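PDB 6HBE: copper-containing nitrite reductase from Thermus scotoductus, which probably reduces nitrite to nitric oxide in denitrification, using electrons passed through its copper centres. Local coordinates for residues Y164-G167 with R168-Y171; N92-P95 with G96-R99. All coordinates share one frame; numbering follows the deposited sequence.

Contact 1. Residues Y164-G167 with R168-Y171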
loop_
_atom_site.group_PDB
_atom_site.type_symbol
_atom_site.label_atom_id
_atom_site.label_comp_id
_atom_site.label_asym_id
_atom_site.label_seq_id
_atom_site.Cartn_x
_atom_site.Cartn_y
_atom_site.Cartn_z
ATOM N N TYR C 164 6.238 9.589 9.544
ATOM C CA TYR C 164 6.361 8.229 10.104
ATOM C C TYR C 164 6.782 8.207 11.581
ATOM O O TYR C 164 7.665 9.004 12.003
ATOM C CB TYR C 164 7.333 7.401 9.244
ATOM C CG TYR C 164 6.725 7.067 7.895
ATOM C CD1 TYR C 164 6.859 7.957 6.814
ATOM C CD2 TYR C 164 5.979 5.895 7.701
ATOM C CE1 TYR C 164 6.248 7.698 5.596
ATOM C CE2 TYR C 164 5.360 5.612 6.468
ATOM C CZ TYR C 164 5.497 6.526 5.425
ATOM O OH TYR C 164 4.873 6.281 4.220
ATOM N N ALA C 165 6.187 7.272 12.327
ATOM C CA ALA C 165 6.533 7.029 13.741
ATOM C C ALA C 165 7.798 6.171 13.953
ATOM O O ALA C 165 8.380 6.163 15.055
ATOM C CB ALA C 165 5.381 6.371 14.466
ATOM N N SER C 166 8.204 5.432 12.926
ATOM C CA SER C 166 9.351 4.520 13.046
ATOM C C SER C 166 9.841 4.103 11.688
ATOM O O SER C 166 9.099 4.188 10.717
ATOM C CB SER C 166 9.007 3.274 13.848
ATOM O OG SER C 166 7.991 2.501 13.213
ATOM N N GLY C 167 11.097 3.656 11.624
ATOM C CA GLY C 167 11.621 3.087 10.379
ATOM C C GLY C 167 10.929 1.762 9.995
ATOM O O GLY C 167 10.865 1.408 8.810
ATOM N N ARG C 168 10.460 1.012 10.987
ATOM C CA ARG C 168 9.637 -0.175 10.790
ATOM C C ARG C 168 8.355 0.190 10.021
ATOM O O ARG C 168 7.995 -0.489 9.069
ATOM C CB ARG C 168 9.252 -0.772 12.159
ATOM C CG ARG C 168 8.359 -2.011 12.155
ATOM C CD ARG C 168 9.018 -3.274 11.635
ATOM N NE ARG C 168 8.970 -3.410 10.171
ATOM C CZ ARG C 168 9.799 -4.129 9.415
ATOM N NH1 ARG C 168 10.860 -4.768 9.932
ATOM N NH2 ARG C 168 9.587 -4.188 8.089
ATOM N N ASP C 169 7.675 1.248 10.450
ATOM C CA ASP C 169 6.437 1.708 9.770
ATOM C C ASP C 169 6.771 2.242 8.371
ATOM O O ASP C 169 5.979 2.031 7.439
ATOM C CB ASP C 169 5.732 2.808 10.562
ATOM C CG ASP C 169 5.016 2.285 11.799
ATOM O OD1 ASP C 169 4.896 1.052 11.941
ATOM O OD2 ASP C 169 4.539 3.117 12.592
ATOM N N PHE C 170 7.931 2.884 8.210
ATOM C CA PHE C 170 8.365 3.345 6.878
ATOM C C PHE C 170 8.521 2.170 5.871
ATOM O O PHE C 170 8.042 2.255 4.712
ATOM C CB PHE C 170 9.640 4.183 6.941
ATOM C CG PHE C 170 10.114 4.650 5.576
ATOM C CD1 PHE C 170 9.358 5.564 4.838
ATOM C CD2 PHE C 170 11.287 4.161 5.040
ATOM C CE1 PHE C 170 9.784 5.961 3.556
ATOM C CE2 PHE C 170 11.701 4.536 3.750
ATOM C CZ PHE C 170 10.945 5.441 3.024
ATOM N N TYR C 171 9.213 1.106 6.273
ATOM C CA TYR C 171 9.326 -0.125 5.442
ATOM C C TYR C 171 7.947 -0.706 5.094
ATOM O O TYR C 171 7.691 -1.090 3.961
ATOM C CB TYR C 171 10.190 -1.195 6.143
ATOM C CG TYR C 171 11.652 -1.191 5.787
ATOM C CD1 TYR C 171 12.447 -0.082 6.007
ATOM C CD2 TYR C 171 12.263 -2.349 5.302
ATOM C CE1 TYR C 171 13.801 -0.088 5.691
ATOM C CE2 TYR C 171 13.609 -2.376 4.995
ATOM C CZ TYR C 171 14.377 -1.241 5.181
ATOM O OH TYR C 171 15.712 -1.266 4.839
HETATM O O HOH W 1 3.923 5.569 11.358
HETATM O O HOH W 2 6.223 2.156 15.262
#

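Contact 2. Residues N92-P95 with G96-R99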
loop_
_atom_site.group_PDB
_atom_site.type_symbol
_atom_site.label_atom_id
_atom_site.label_comp_id
_atom_site.label_asym_id
_atom_site.label_seq_id
_atom_site.Cartn_x
_atom_site.Cartn_y
_atom_site.Cartn_z
ATOM N N ASN C 92 27.106 13.887 -0.798
ATOM C CA ASN C 92 28.101 13.607 0.247
ATOM C C ASN C 92 28.720 14.886 0.836
ATOM O O ASN C 92 29.964 15.058 0.909
ATOM C CB ASN C 92 29.193 12.660 -0.303
ATOM C CG ASN C 92 30.005 11.984 0.781
ATOM O OD1 ASN C 92 29.610 11.883 1.939
ATOM N ND2 ASN C 92 31.171 11.496 0.391
ATOM N N VAL C 93 27.834 15.775 1.272
ATOM C CA VAL C 93 28.226 17.093 1.754
ATOM C C VAL C 93 28.466 16.992 3.245
ATOM O O VAL C 93 27.541 16.842 4.025
ATOM C CB VAL C 93 27.157 18.157 1.412
ATOM C CG1 VAL C 93 27.622 19.547 1.853
ATOM C CG2 VAL C 93 26.883 18.140 -0.087
ATOM N N GLN C 94 29.731 17.113 3.654
ATOM C CA GLN C 94 30.106 16.935 5.061
ATOM C C GLN C 94 29.637 18.103 5.953
ATOM O O GLN C 94 29.406 19.216 5.462
ATOM C CB GLN C 94 31.647 16.774 5.180
ATOM C CG GLN C 94 32.235 15.597 4.410
ATOM C CD GLN C 94 31.768 14.251 4.944
ATOM O OE1 GLN C 94 31.893 13.961 6.135
ATOM N NE2 GLN C 94 31.221 13.422 4.066
ATOM N N PRO C 95 29.500 17.862 7.269
ATOM C CA PRO C 95 29.139 18.937 8.192
ATOM C C PRO C 95 30.006 20.198 8.003
ATOM O O PRO C 95 31.237 20.094 7.902
ATOM C CB PRO C 95 29.389 18.319 9.572
ATOM C CG PRO C 95 29.239 16.841 9.356
ATOM C CD PRO C 95 29.732 16.582 7.967
ATOM N N GLY C 96 29.357 21.351 7.878
ATOM C CA GLY C 96 30.037 22.614 7.708
ATOM C C GLY C 96 30.491 22.932 6.296
ATOM O O GLY C 96 30.989 24.030 6.064
ATOM N N GLU C 97 30.317 22.020 5.352
ATOM C CA GLU C 97 30.753 22.240 3.968
ATOM C C GLU C 97 29.719 23.058 3.172
ATOM O O GLU C 97 28.521 23.053 3.535
ATOM C CB GLU C 97 30.992 20.880 3.310
ATOM C CG GLU C 97 31.824 20.926 2.055
ATOM C CD GLU C 97 32.124 19.560 1.430
ATOM O OE1 GLU C 97 32.684 19.583 0.303
ATOM O OE2 GLU C 97 31.797 18.485 2.004
ATOM N N THR C 98 30.187 23.715 2.088
ATOM C CA THR C 98 29.367 24.414 1.098
ATOM C C THR C 98 29.630 23.883 -0.321
ATOM O O THR C 98 30.770 23.559 -0.672
ATOM C CB THR C 98 29.630 25.955 1.138
ATOM O OG1 THR C 98 29.236 26.464 2.409
ATOM C CG2 THR C 98 28.818 26.700 0.096
ATOM N N ARG C 99 28.581 23.760 -1.134
ATOM C CA ARG C 99 28.745 23.522 -2.574
ATOM C C ARG C 99 28.035 24.587 -3.376
ATOM O O ARG C 99 27.020 25.116 -2.953
ATOM C CB ARG C 99 28.206 22.148 -3.002
ATOM C CG ARG C 99 28.746 20.952 -2.212
ATOM C CD ARG C 99 30.179 20.554 -2.573
ATOM N NE ARG C 99 30.645 19.468 -1.685
ATOM C CZ ARG C 99 30.320 18.181 -1.837
ATOM N NH1 ARG C 99 29.567 17.773 -2.863
ATOM N NH2 ARG C 99 30.749 17.286 -0.955
#

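Contact 1. Residues Y164-G167 with R168-Y171
The hydroxyl OG of S166 is held from two directions: it accepts the backbone N of D169 at 3.1 Å, and it shares a hydrogen bond of 2.7 Å with a water. That water also donates to D169 OD2, and a second water joins the same carboxylate oxygen, at 2.8 Å, to the backbone N of A165. Serine suits the position because its short side chain, with OG set between the backbone N and the carbonyl carbon (chi1 63°), reaches forward over the first turn to the amide of D169, which has no carbonyl of its own helix to bind. D169 adds a negative charge that would probably be favourable beside the positive end of the helix dipole. Behind the cap the ordinary helical bonds begin, F170 N to S166 O and, nearly straight, Y171 N to G167 O at 3.0 Å. On another side of the turn Y164 and F170 make a T-shaped pair: F170 CD1 stands over the centre of the Y164 ring, 3.8 Å from Y164 CE1, with the planes at 86°. The buried F170 presents an apolar C-H edge, swung toward the tyrosine by CG anti to its backbone N (chi1 179°); Y164 adds a hydroxyl that bonds E162 and N210. An N-cap serine opens helix 167-172 at the end of the short loop after strand 154-163, and the edge-to-face pair packs Y164 against its first turn.

Contact 2. Residues N92-P95 with G96-R99
The guanidinium of R99 carries the methyl CG2 of V93 over the centre of one face, 3.9 Å from R99 CZ, while E97 CD lies in its plane at the edge. V93 CG2 is placed there by standing anti to its own carbonyl carbon, and the branched valine offers its other methyl, CG1, to E97 CB. The carboxylate is turned, so that R99 NE meets E97 OE1 from above the carboxylate plane in a salt bridge of 2.9 Å; the NH2 bonds to both carboxylate oxygens are weak. N92 O is also near the guanidinium edge, 3.0 Å from R99 NH2. With CG anti to the backbone N (chi1 -162°) and the chain extended beyond it, E97 reaches back across the turn, where OE2 accepts Q94 N at 3.0 Å on its anti side. The same residue closes the type II turn Q94-E97 through its own N, bonded to Q94 O at 3.0 Å. P95 supplies the fixed phi of the second turn position and G96 the positive phi (82°) of the third, which residues with a side chain adopt less readily. R99 NH1 meanwhile binds the carbonyls of F89 and G91. The glutamate therefore ties the turn to the arginine, and the arginine ties both to the end of helix 87-90; the positive charge of R99 is probably balanced in part by E97 and these carbonyl oxygens.

In the fold
Contact 2 comes first along the chain, in the loop after helix 87-90 and the first residues of strand 98-104, an outermost strand of a five-stranded mixed sheet. Contact 1 follows where strand 154-163 of a six-stranded sheet leads into helix 167-172. Their centres are 27 Å apart and their nearest atoms about 19 Å. Each lies near a different copper site: the side chain of V93 is about 5 Å from that of the ligand H75, and the side chain of Y171 about 7 Å from that of H390. Contact 1 is thus a buried junction with the plastocyanin/azurin-like part and a second subunit, whereas contact 2 is a separate surface turn.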